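Local coordinates for protein annexin A8 (Homo sapiens, PDB 1W3W) that acts as an anticoagulant, indirectly inhibiting the thromboplastin-specific complex of the clotting cascade, and binds phospholipid in a calcium-dependent manner, at residues Y264-G268 with A269-D273; T275-R278 with N279-R283; Y299-L303 with S304-M308; E309-S312 with G313-N317. All blocks are in the same frame, centred on the assembly; numbering follows the deposited sequence.

Interaction 1 of 4, residues Y264-G268 with A269-D273; sequences YAMKG and AGTRD. With CA (calcium ion), chain B.
The calcium-binding loop of the fourth annexin repeat, in which the chain turns from helix 254-266 back toward helix 273-283, brings Ala-265 against Thr-271 and Arg-272 and folds three carbonyls inward onto one ion. Met-266 O lies 2.4 Å from the calcium, Gly-268 O also 2.4 Å from it, and Gly-270 O 2.3 Å. A water bound to the calcium at 2.4 Å and a carboxylate oxygen of Asp-310, from helix 303-310, join them in the coordination sphere. Both glycines have positive phi; at Gly-268 a CB would in addition run into Ala-269 N. The two arms of the loop run back past each other, 174° apart in direction, and are tied where they leave the ion: Arg-272 N donates to Ala-265 O at 2.8 Å, with an N-H...O angle of 162° and the donor in the carbonyl plane. Beside that bond, Thr-271 CA makes a 3.5 Å CH...O contact with the same Ala-265 O. At chi1 -59° OG1 of Thr-271 lies beside the backbone N and CG2 anti to it; CG2 comes 3.7 Å from Ala-265 O, while OG1 hydrogen-bonds Asp-310, a second-shell bond that helps to place a first-shell ligand. The Met-266 side chain leaves the loop and packs on Leu-303, Met-306 and Ile-307. Because the loop offers the ion neutral carbonyls, the negative charge that balances it probably comes mainly from Asp-310 of helix 303-310, so that calcium binding would join the loop to that helix.

Interaction 2 of 4, residues T275-R278 with N279-R283; sequences TLIR and NIVSR
Arg-278 O is gripped twice by Ser-282 one turn further along helix 273-283. The hydroxyl OG of Ser-282 donates to Arg-278 O at 2.7 Å, and the backbone N of Ser-282 reaches the same Arg-278 O at 2.9 Å, the two donors arriving from opposite faces of the carbonyl plane. OG can do this because it sits between its own backbone N and carbonyl carbon (chi1 71°), folded back onto the preceding turn. With an alanine here, Arg-278 O would probably lose its second donor, and Arg-123, which makes a weak bond to OG, would lose that partner too. The Arg-278 side chain starts out extended and bends at chi3 (53°), which swings the guanidinium back alongside the helix; NH2 makes a weak 3.4 Å bond to Thr-275 OG1, but the main partners are Glu-118 and Glu-101, both salt-bridged. Ordinary helical bonds hold the backbone, such as Val-281 N to Ile-277 O at 2.9 Å. Apolar side chains cover the faces toward helices 313-323 and 81-91. Leu-276 and Ile-280 lie side by side and point the same way, CD1 of Leu-276 being 3.9 Å from CD1 of Ile-280, against helix 313-323. Ile-277 and Val-281 pair likewise, CG2 of Ile-277 lying 4.2 Å from CG2 of Val-281, toward helix 81-91. The buried helix thus divides its chemistry by face: hydrocarbon toward these two helices, and an arginine whose charge is probably balanced by two glutamates, probably part of the charged cluster lining the central hydrophilic channel, as in other annexins.

Interaction 3 of 4, residues Y299-L303 with S304-M308; sequences YGKTL and SSMIM
Thr-302 is the N-cap of helix 303-310, its OG1 accepting from Ser-305 N at 3.2 Å. The hydroxyl reaches over the first turn because OG1 is tucked between the backbone N and the carbonyl carbon (chi1 65°). Ser-305 answers with its own hydroxyl, OG donating to Thr-302 O at 3.0 Å, so each residue uses its side chain on the other's backbone. A valine in place of Thr-302 would probably leave Ser-305 N with little more than its weak bond to Thr-302 O, and the side-chain cap of the helix end would be lost. The tight side is apolar: Leu-303 CG lies 3.9 Å from Ile-307 CD1, the two side chains crossing obliquely, while Phe-295 from helix 288-299 packs on Leu-303. Ser-304 sits on the inner side as well, with its hydroxyl bonded to Asp-326 near the C-terminus. The outer side is looser. There Lys-301, following the turn at Gly-300, is exposed and touches the helix through its hydrocarbon part. Its chain bends at chi3 beside Met-306, and the nearest approach between the two side chains is 4.1 Å, from Lys-301 CD to Met-306 CG.

Interaction 4 of 4, residues E309-S312 with G313-N317; sequences EDTS and GDYKN. With CA (calcium ion), chain B.
Ser-312 O accepts from Lys-316 N at 3.2 Å, closing the first turn of helix 313-323. The N-H is nearly straight on the oxygen (167°), yet it comes from above the carbonyl plane, 65° out of it. The same oxygen lies near the plane of the Tyr-315 ring, at its edge, and 3.6 Å from Tyr-315 CB. Thr-311 packs against both Tyr-315 and Lys-316: its CG2 meets Tyr-315 CE2 at 3.8 Å, with the two side chains crossing at about a right angle, while OG1 lies 3.2 Å from Lys-316 CG and is satisfied by Ile-307 O of the preceding turn. Just before Thr-311, Asp-310 supplies the carboxylate of the calcium site. OD2 binds the calcium at 2.4 Å, whereas OD1 accepts a 3.0 Å hydrogen bond from the water that the ion also holds, so the second oxygen helps to place that water. Gly-313, with positive phi, follows the link between the helices; a CB there would clash with Ser-312 O. Further out, Tyr-315 OH bonds to Asp-273, the ring rests on Leu-276 and Ile-277 of helix 273-283, and Lys-82 and Phe-83 of helix 81-91 meet Tyr-315 and Asp-314 respectively.

Overall arrangement
All four contacts lie in the fourth annexin repeat, in series along the chain. Interaction 2 is the buried one, its centre about 7 Å from the centre of the chain, whereas interactions 1, 3 and 4 lie further out and mix buried with exposed residues. Interactions 1 and 4 share the calcium and its water. Interactions 3 and 4 use the two ends of helix 303-310, one capped by a threonine hydroxyl, the other carrying a metal ligand. Apolar contacts join interaction 3 to interactions 1 and 2: Met-266 CB packs on Met-306 CE at 3.6 Å, and Ile-280 CD1 meets Ile-307 CD1 at 3.9 Å. Metal coordination thus combines loop carbonyls with a helix-end carboxylate, whereas interaction 2 relies on helical bonding and apolar packing.

Interaction 1 of 4, residues Y264-G268 with A269-D273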
loop_
_atom_site.group_PDB
_atom_site.type_symbol
_atom_site.label_atom_id
_atom_site.label_comp_id
_atom_site.label_asym_id
_atom_site.label_seq_id
_atom_site.Cartn_x
_atom_site.Cartn_y
_atom_site.Cartn_z
ATOM N N TYR A 264 4.229 12.452 1.761
ATOM C CA TYR A 264 5.623 12.432 1.351
ATOM C C TYR A 264 5.814 12.046 -0.111
ATOM O O TYR A 264 6.835 12.368 -0.694
ATOM C CB TYR A 264 6.476 11.585 2.295
ATOM C CG TYR A 264 6.790 12.321 3.590
ATOM C CD1 TYR A 264 6.223 11.923 4.800
ATOM C CD2 TYR A 264 7.624 13.444 3.595
ATOM C CE1 TYR A 264 6.500 12.605 5.993
ATOM C CE2 TYR A 264 7.898 14.136 4.780
ATOM C CZ TYR A 264 7.331 13.704 5.976
ATOM O OH TYR A 264 7.588 14.378 7.153
ATOM N N ALA A 265 4.808 11.426 -0.722
ATOM C CA ALA A 265 4.786 11.236 -2.168
ATOM C C ALA A 265 4.726 12.572 -2.921
ATOM O O ALA A 265 5.150 12.649 -4.062
ATOM C CB ALA A 265 3.596 10.387 -2.569
ATOM N N MET A 266 4.169 13.599 -2.285
ATOM C CA MET A 266 3.936 14.894 -2.922
ATOM C C MET A 266 4.847 16.013 -2.424
ATOM O O MET A 266 5.141 16.936 -3.177
ATOM C CB MET A 266 2.462 15.293 -2.767
ATOM C CG MET A 266 1.560 14.528 -3.730
ATOM S SD MET A 266 -0.187 14.892 -3.603
ATOM C CE MET A 266 -0.578 14.222 -2.056
ATOM N N LYS A 267 5.311 15.928 -1.183
ATOM C CA LYS A 267 6.093 17.007 -0.560
ATOM C C LYS A 267 7.393 17.261 -1.317
ATOM O O LYS A 267 8.027 16.329 -1.803
ATOM C CB LYS A 267 6.394 16.667 0.910
ATOM C CG LYS A 267 7.464 17.542 1.599
ATOM C CD LYS A 267 6.865 18.551 2.571
ATOM C CE LYS A 267 6.209 19.744 1.861
ATOM N NZ LYS A 267 7.048 20.989 1.944
ATOM N N GLY A 268 7.781 18.531 -1.422
ATOM C CA GLY A 268 9.030 18.892 -2.084
ATOM C C GLY A 268 8.974 18.750 -3.593
ATOM O O GLY A 268 7.889 18.667 -4.183
ATOM N N ALA A 269 10.149 18.701 -4.217
ATOM C CA ALA A 269 10.265 18.735 -5.680
ATOM C C ALA A 269 9.755 17.457 -6.331
ATOM O O ALA A 269 10.091 16.357 -5.895
ATOM C CB ALA A 269 11.715 18.980 -6.090
ATOM N N GLY A 270 8.945 17.611 -7.376
ATOM C CA GLY A 270 8.404 16.481 -8.110
ATOM C C GLY A 270 7.342 15.701 -7.349
ATOM O O GLY A 270 6.829 16.138 -6.317
ATOM N N THR A 271 6.996 14.540 -7.879
ATOM C CA THR A 271 5.960 13.704 -7.284
ATOM C C THR A 271 6.368 12.257 -7.419
ATOM O O THR A 271 6.844 11.839 -8.479
ATOM C CB THR A 271 4.619 13.934 -8.004
ATOM O OG1 THR A 271 4.244 15.310 -7.902
ATOM C CG2 THR A 271 3.480 13.199 -7.308
ATOM N N ARG A 272 6.211 11.485 -6.358
ATOM C CA ARG A 272 6.320 10.037 -6.503
ATOM C C ARG A 272 4.959 9.478 -6.899
ATOM O O ARG A 272 4.175 9.051 -6.042
ATOM C CB ARG A 272 6.845 9.351 -5.240
ATOM C CG ARG A 272 7.069 7.816 -5.441
ATOM C CD ARG A 272 7.835 7.427 -6.740
ATOM N NE ARG A 272 7.497 6.120 -7.322
ATOM C CZ ARG A 272 7.309 5.886 -8.636
ATOM N NH1 ARG A 272 7.356 6.871 -9.534
ATOM N NH2 ARG A 272 7.041 4.646 -9.063
ATOM N N ASP A 273 4.699 9.488 -8.209
ATOM C CA ASP A 273 3.388 9.180 -8.734
ATOM C C ASP A 273 3.003 7.729 -8.495
ATOM O O ASP A 273 1.852 7.451 -8.261
ATOM C CB ASP A 273 3.307 9.508 -10.225
ATOM C CG ASP A 273 3.398 10.976 -10.481
ATOM O OD1 ASP A 273 2.456 11.726 -10.133
ATOM O OD2 ASP A 273 4.407 11.474 -10.997
HETATM CA CA CA B . 5.846 17.909 -5.239
HETATM O O HOH W 1 5.428 19.903 -3.962
#

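Interaction 2 of 4, residues T275-R278 with N279-R283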
loop_
_atom_site.group_PDB
_atom_site.type_symbol
_atom_site.label_atom_id
_atom_site.label_comp_id
_atom_site.label_asym_id
_atom_site.label_seq_id
_atom_site.Cartn_x
_atom_site.Cartn_y
_atom_site.Cartn_z
ATOM N N THR A 275 3.651 5.899 -5.922
ATOM C CA THR A 275 3.188 5.834 -4.542
ATOM C C THR A 275 1.836 6.497 -4.324
ATOM O O THR A 275 0.999 5.987 -3.573
ATOM C CB THR A 275 4.248 6.487 -3.636
ATOM O OG1 THR A 275 5.434 5.706 -3.709
ATOM C CG2 THR A 275 3.865 6.423 -2.174
ATOM N N LEU A 276 1.633 7.635 -4.972
ATOM C CA LEU A 276 0.342 8.314 -4.962
ATOM C C LEU A 276 -0.763 7.424 -5.546
ATOM O O LEU A 276 -1.806 7.223 -4.937
ATOM C CB LEU A 276 0.465 9.618 -5.759
ATOM C CG LEU A 276 -0.707 10.591 -5.832
ATOM C CD1 LEU A 276 -1.141 11.079 -4.461
ATOM C CD2 LEU A 276 -0.278 11.769 -6.696
ATOM N N ILE A 277 -0.520 6.877 -6.728
ATOM C CA ILE A 277 -1.486 6.022 -7.399
ATOM C C ILE A 277 -1.822 4.803 -6.554
ATOM O O ILE A 277 -2.989 4.519 -6.301
ATOM C CB ILE A 277 -0.949 5.606 -8.786
ATOM C CG1 ILE A 277 -1.010 6.811 -9.751
ATOM C CG2 ILE A 277 -1.709 4.390 -9.317
ATOM C CD1 ILE A 277 -0.206 6.646 -11.028
ATOM N N ARG A 278 -0.797 4.088 -6.104
ATOM C CA ARG A 278 -0.984 2.816 -5.417
ATOM C C ARG A 278 -1.777 2.956 -4.130
ATOM O O ARG A 278 -2.665 2.153 -3.840
ATOM C CB ARG A 278 0.376 2.171 -5.123
ATOM C CG ARG A 278 0.298 0.782 -4.506
ATOM C CD ARG A 278 1.668 0.126 -4.295
ATOM N NE ARG A 278 2.544 1.019 -3.550
ATOM C CZ ARG A 278 3.542 1.744 -4.062
ATOM N NH1 ARG A 278 3.848 1.705 -5.340
ATOM N NH2 ARG A 278 4.231 2.541 -3.274
ATOM N N ASN A 279 -1.469 3.983 -3.357
ATOM C CA ASN A 279 -2.145 4.178 -2.091
ATOM C C ASN A 279 -3.571 4.664 -2.232
ATOM O O ASN A 279 -4.447 4.204 -1.498
ATOM C CB ASN A 279 -1.293 5.063 -1.186
ATOM C CG ASN A 279 -0.099 4.317 -0.666
ATOM O OD1 ASN A 279 1.016 4.435 -1.186
ATOM N ND2 ASN A 279 -0.336 3.482 0.313
ATOM N N ILE A 280 -3.826 5.560 -3.188
ATOM C CA ILE A 280 -5.192 6.016 -3.430
ATOM C C ILE A 280 -6.036 4.868 -3.985
ATOM O O ILE A 280 -7.148 4.639 -3.523
ATOM C CB ILE A 280 -5.224 7.262 -4.357
ATOM C CG1 ILE A 280 -4.785 8.484 -3.539
ATOM C CG2 ILE A 280 -6.622 7.479 -4.937
ATOM C CD1 ILE A 280 -4.797 9.769 -4.276
ATOM N N VAL A 281 -5.497 4.144 -4.956
ATOM C CA VAL A 281 -6.241 3.077 -5.586
ATOM C C VAL A 281 -6.528 1.935 -4.612
ATOM O O VAL A 281 -7.665 1.493 -4.519
ATOM C CB VAL A 281 -5.527 2.558 -6.839
ATOM C CG1 VAL A 281 -6.165 1.257 -7.327
ATOM C CG2 VAL A 281 -5.575 3.624 -7.945
ATOM N N SER A 282 -5.501 1.469 -3.903
ATOM C CA SER A 282 -5.622 0.276 -3.043
ATOM C C SER A 282 -6.425 0.555 -1.764
ATOM O O SER A 282 -7.036 -0.356 -1.214
ATOM C CB SER A 282 -4.245 -0.346 -2.739
ATOM O OG SER A 282 -3.455 0.440 -1.868
ATOM N N ARG A 283 -6.480 1.815 -1.326
ATOM C CA ARG A 283 -7.265 2.161 -0.134
ATOM C C ARG A 283 -8.644 2.756 -0.448
ATOM O O ARG A 283 -9.425 2.984 0.458
ATOM C CB ARG A 283 -6.469 3.096 0.769
ATOM C CG ARG A 283 -5.087 2.547 1.155
ATOM C CD ARG A 283 -5.125 1.141 1.716
ATOM N NE ARG A 283 -5.794 1.120 3.010
ATOM C CZ ARG A 283 -5.823 0.076 3.826
ATOM N NH1 ARG A 283 -5.261 -1.066 3.485
ATOM N NH2 ARG A 283 -6.412 0.186 5.008
#

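Interaction 3 of 4, residues Y299-L303 with S304-M308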
loop_
_atom_site.group_PDB
_atom_site.type_symbol
_atom_site.label_atom_id
_atom_site.label_comp_id
_atom_site.label_asym_id
_atom_site.label_seq_id
_atom_site.Cartn_x
_atom_site.Cartn_y
_atom_site.Cartn_z
ATOM N N TYR A 299 -1.773 17.810 8.752
ATOM C CA TYR A 299 -1.059 18.757 7.898
ATOM C C TYR A 299 -1.738 20.124 7.716
ATOM O O TYR A 299 -1.158 21.004 7.088
ATOM C CB TYR A 299 -0.799 18.111 6.534
ATOM C CG TYR A 299 -0.007 16.828 6.653
ATOM C CD1 TYR A 299 -0.516 15.614 6.190
ATOM C CD2 TYR A 299 1.249 16.825 7.258
ATOM C CE1 TYR A 299 0.210 14.439 6.334
ATOM C CE2 TYR A 299 1.972 15.672 7.391
ATOM C CZ TYR A 299 1.451 14.481 6.931
ATOM O OH TYR A 299 2.194 13.330 7.081
ATOM N N GLY A 300 -2.950 20.286 8.244
ATOM C CA GLY A 300 -3.688 21.540 8.152
ATOM C C GLY A 300 -4.109 21.938 6.742
ATOM O O GLY A 300 -4.323 23.119 6.456
ATOM N N LYS A 301 -4.202 20.954 5.857
ATOM C CA LYS A 301 -4.699 21.150 4.498
ATOM C C LYS A 301 -5.261 19.827 3.980
ATOM O O LYS A 301 -4.933 18.765 4.514
ATOM C CB LYS A 301 -3.587 21.626 3.576
ATOM C CG LYS A 301 -2.289 20.849 3.670
ATOM C CD LYS A 301 -1.257 21.384 2.662
ATOM C CE LYS A 301 0.012 21.912 3.333
ATOM N NZ LYS A 301 0.185 23.394 3.158
ATOM N N THR A 302 -6.103 19.887 2.953
ATOM C CA THR A 302 -6.721 18.674 2.407
ATOM C C THR A 302 -5.795 17.911 1.448
ATOM O O THR A 302 -4.903 18.483 0.835
ATOM C CB THR A 302 -8.018 19.001 1.687
ATOM O OG1 THR A 302 -7.739 19.806 0.538
ATOM C CG2 THR A 302 -8.963 19.856 2.567
ATOM N N LEU A 303 -6.037 16.609 1.332
ATOM C CA LEU A 303 -5.365 15.757 0.369
ATOM C C LEU A 303 -5.514 16.317 -1.060
ATOM O O LEU A 303 -4.548 16.402 -1.813
ATOM C CB LEU A 303 -5.974 14.349 0.441
ATOM C CG LEU A 303 -5.426 13.312 -0.534
ATOM C CD1 LEU A 303 -3.941 13.165 -0.381
ATOM C CD2 LEU A 303 -6.131 11.980 -0.296
ATOM N N SER A 304 -6.733 16.709 -1.406
ATOM C CA SER A 304 -7.045 17.253 -2.735
ATOM C C SER A 304 -6.250 18.509 -3.084
ATOM O O SER A 304 -5.842 18.674 -4.223
ATOM C CB SER A 304 -8.539 17.541 -2.842
ATOM O OG SER A 304 -9.253 16.327 -2.750
ATOM N N SER A 305 -5.991 19.374 -2.103
ATOM C CA SER A 305 -5.251 20.606 -2.366
ATOM C C SER A 305 -3.816 20.294 -2.787
ATOM O O SER A 305 -3.254 20.970 -3.668
ATOM C CB SER A 305 -5.284 21.576 -1.164
ATOM O OG SER A 305 -4.327 21.224 -0.149
ATOM N N MET A 306 -3.224 19.267 -2.184
ATOM C CA MET A 306 -1.886 18.864 -2.573
ATOM C C MET A 306 -1.872 18.174 -3.922
ATOM O O MET A 306 -0.970 18.396 -4.728
ATOM C CB MET A 306 -1.229 18.003 -1.487
ATOM C CG MET A 306 -0.490 18.859 -0.492
ATOM S SD MET A 306 0.443 17.927 0.664
ATOM C CE MET A 306 1.979 17.821 -0.186
ATOM N N ILE A 307 -2.880 17.355 -4.188
ATOM C CA ILE A 307 -3.020 16.744 -5.500
ATOM C C ILE A 307 -3.158 17.824 -6.596
ATOM O O ILE A 307 -2.533 17.727 -7.643
ATOM C CB ILE A 307 -4.217 15.761 -5.526
ATOM C CG1 ILE A 307 -3.895 14.508 -4.697
ATOM C CG2 ILE A 307 -4.535 15.374 -6.947
ATOM C CD1 ILE A 307 -5.093 13.625 -4.419
ATOM N N MET A 308 -3.963 18.850 -6.350
ATOM C CA MET A 308 -4.136 19.957 -7.311
ATOM C C MET A 308 -2.835 20.716 -7.593
ATOM O O MET A 308 -2.567 21.122 -8.731
ATOM C CB MET A 308 -5.197 20.933 -6.809
ATOM C CG MET A 308 -6.574 20.324 -6.838
ATOM S SD MET A 308 -7.908 21.451 -6.448
ATOM C CE MET A 308 -7.895 22.419 -7.875
#

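Interaction 4 of 4, residues E309-S312 with G313-N317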
loop_
_atom_site.group_PDB
_atom_site.type_symbol
_atom_site.label_atom_id
_atom_site.label_comp_id
_atom_site.label_asym_id
_atom_site.label_seq_id
_atom_site.Cartn_x
_atom_site.Cartn_y
_atom_site.Cartn_z
ATOM N N GLU A 309 -2.019 20.870 -6.562
ATOM C CA GLU A 309 -0.743 21.566 -6.673
ATOM C C GLU A 309 0.295 20.754 -7.432
ATOM O O GLU A 309 1.088 21.323 -8.177
ATOM C CB GLU A 309 -0.219 21.906 -5.275
ATOM C CG GLU A 309 0.940 22.894 -5.269
ATOM C CD GLU A 309 1.512 23.091 -3.878
ATOM O OE1 GLU A 309 2.765 23.066 -3.722
ATOM O OE2 GLU A 309 0.697 23.250 -2.944
ATOM N N ASP A 310 0.265 19.430 -7.262
ATOM C CA ASP A 310 1.314 18.531 -7.758
ATOM C C ASP A 310 1.039 17.822 -9.088
ATOM O O ASP A 310 1.962 17.326 -9.716
ATOM C CB ASP A 310 1.594 17.446 -6.713
ATOM C CG ASP A 310 2.860 17.691 -5.960
ATOM O OD1 ASP A 310 2.989 18.803 -5.387
ATOM O OD2 ASP A 310 3.789 16.836 -5.906
ATOM N N THR A 311 -0.215 17.731 -9.500
ATOM C CA THR A 311 -0.554 16.972 -10.691
ATOM C C THR A 311 -1.323 17.850 -11.649
ATOM O O THR A 311 -1.824 18.895 -11.268
ATOM C CB THR A 311 -1.403 15.723 -10.329
ATOM O OG1 THR A 311 -2.684 16.133 -9.823
ATOM C CG2 THR A 311 -0.771 14.935 -9.190
ATOM N N SER A 312 -1.431 17.404 -12.893
ATOM C CA SER A 312 -2.189 18.130 -13.908
ATOM C C SER A 312 -2.924 17.204 -14.878
ATOM O O SER A 312 -2.736 15.977 -14.873
ATOM C CB SER A 312 -1.251 19.043 -14.692
ATOM O OG SER A 312 -0.185 18.286 -15.209
ATOM N N GLY A 313 -3.791 17.813 -15.683
ATOM C CA GLY A 313 -4.413 17.143 -16.812
ATOM C C GLY A 313 -5.475 16.123 -16.436
ATOM O O GLY A 313 -6.129 16.218 -15.395
ATOM N N ASP A 314 -5.636 15.139 -17.306
ATOM C CA ASP A 314 -6.592 14.059 -17.086
ATOM C C ASP A 314 -6.227 13.205 -15.859
ATOM O O ASP A 314 -7.100 12.709 -15.171
ATOM C CB ASP A 314 -6.679 13.199 -18.338
ATOM C CG ASP A 314 -7.275 13.954 -19.515
ATOM O OD1 ASP A 314 -8.301 14.641 -19.342
ATOM O OD2 ASP A 314 -6.771 13.921 -20.639
ATOM N N TYR A 315 -4.935 13.039 -15.610
ATOM C CA TYR A 315 -4.437 12.344 -14.430
ATOM C C TYR A 315 -4.969 12.996 -13.160
ATOM O O TYR A 315 -5.584 12.340 -12.332
ATOM C CB TYR A 315 -2.917 12.388 -14.471
ATOM C CG TYR A 315 -2.173 11.841 -13.295
ATOM C CD1 TYR A 315 -2.450 10.578 -12.777
ATOM C CD2 TYR A 315 -1.123 12.571 -12.738
ATOM C CE1 TYR A 315 -1.731 10.080 -11.700
ATOM C CE2 TYR A 315 -0.396 12.077 -11.684
ATOM C CZ TYR A 315 -0.701 10.832 -11.161
ATOM O OH TYR A 315 0.064 10.373 -10.120
ATOM N N LYS A 316 -4.761 14.300 -13.034
ATOM C CA LYS A 316 -5.293 15.067 -11.911
ATOM C C LYS A 316 -6.792 14.909 -11.747
ATOM O O LYS A 316 -7.276 14.695 -10.645
ATOM C CB LYS A 316 -4.980 16.550 -12.086
ATOM C CG LYS A 316 -5.425 17.421 -10.934
ATOM C CD LYS A 316 -6.192 18.621 -11.413
ATOM C CE LYS A 316 -5.311 19.554 -12.215
ATOM N NZ LYS A 316 -5.935 20.898 -12.356
ATOM N N ASN A 317 -7.530 15.023 -12.840
ATOM C CA ASN A 317 -8.976 14.999 -12.750
ATOM C C ASN A 317 -9.498 13.630 -12.360
ATOM O O ASN A 317 -10.479 13.529 -11.633
ATOM C CB ASN A 317 -9.605 15.492 -14.043
ATOM C CG ASN A 317 -9.422 16.991 -14.235
ATOM O OD1 ASN A 317 -9.395 17.762 -13.261
ATOM N ND2 ASN A 317 -9.272 17.410 -15.485
HETATM CA CA CA B . 5.846 17.909 -5.239
HETATM O O HOH W 1 5.428 19.903 -3.962
#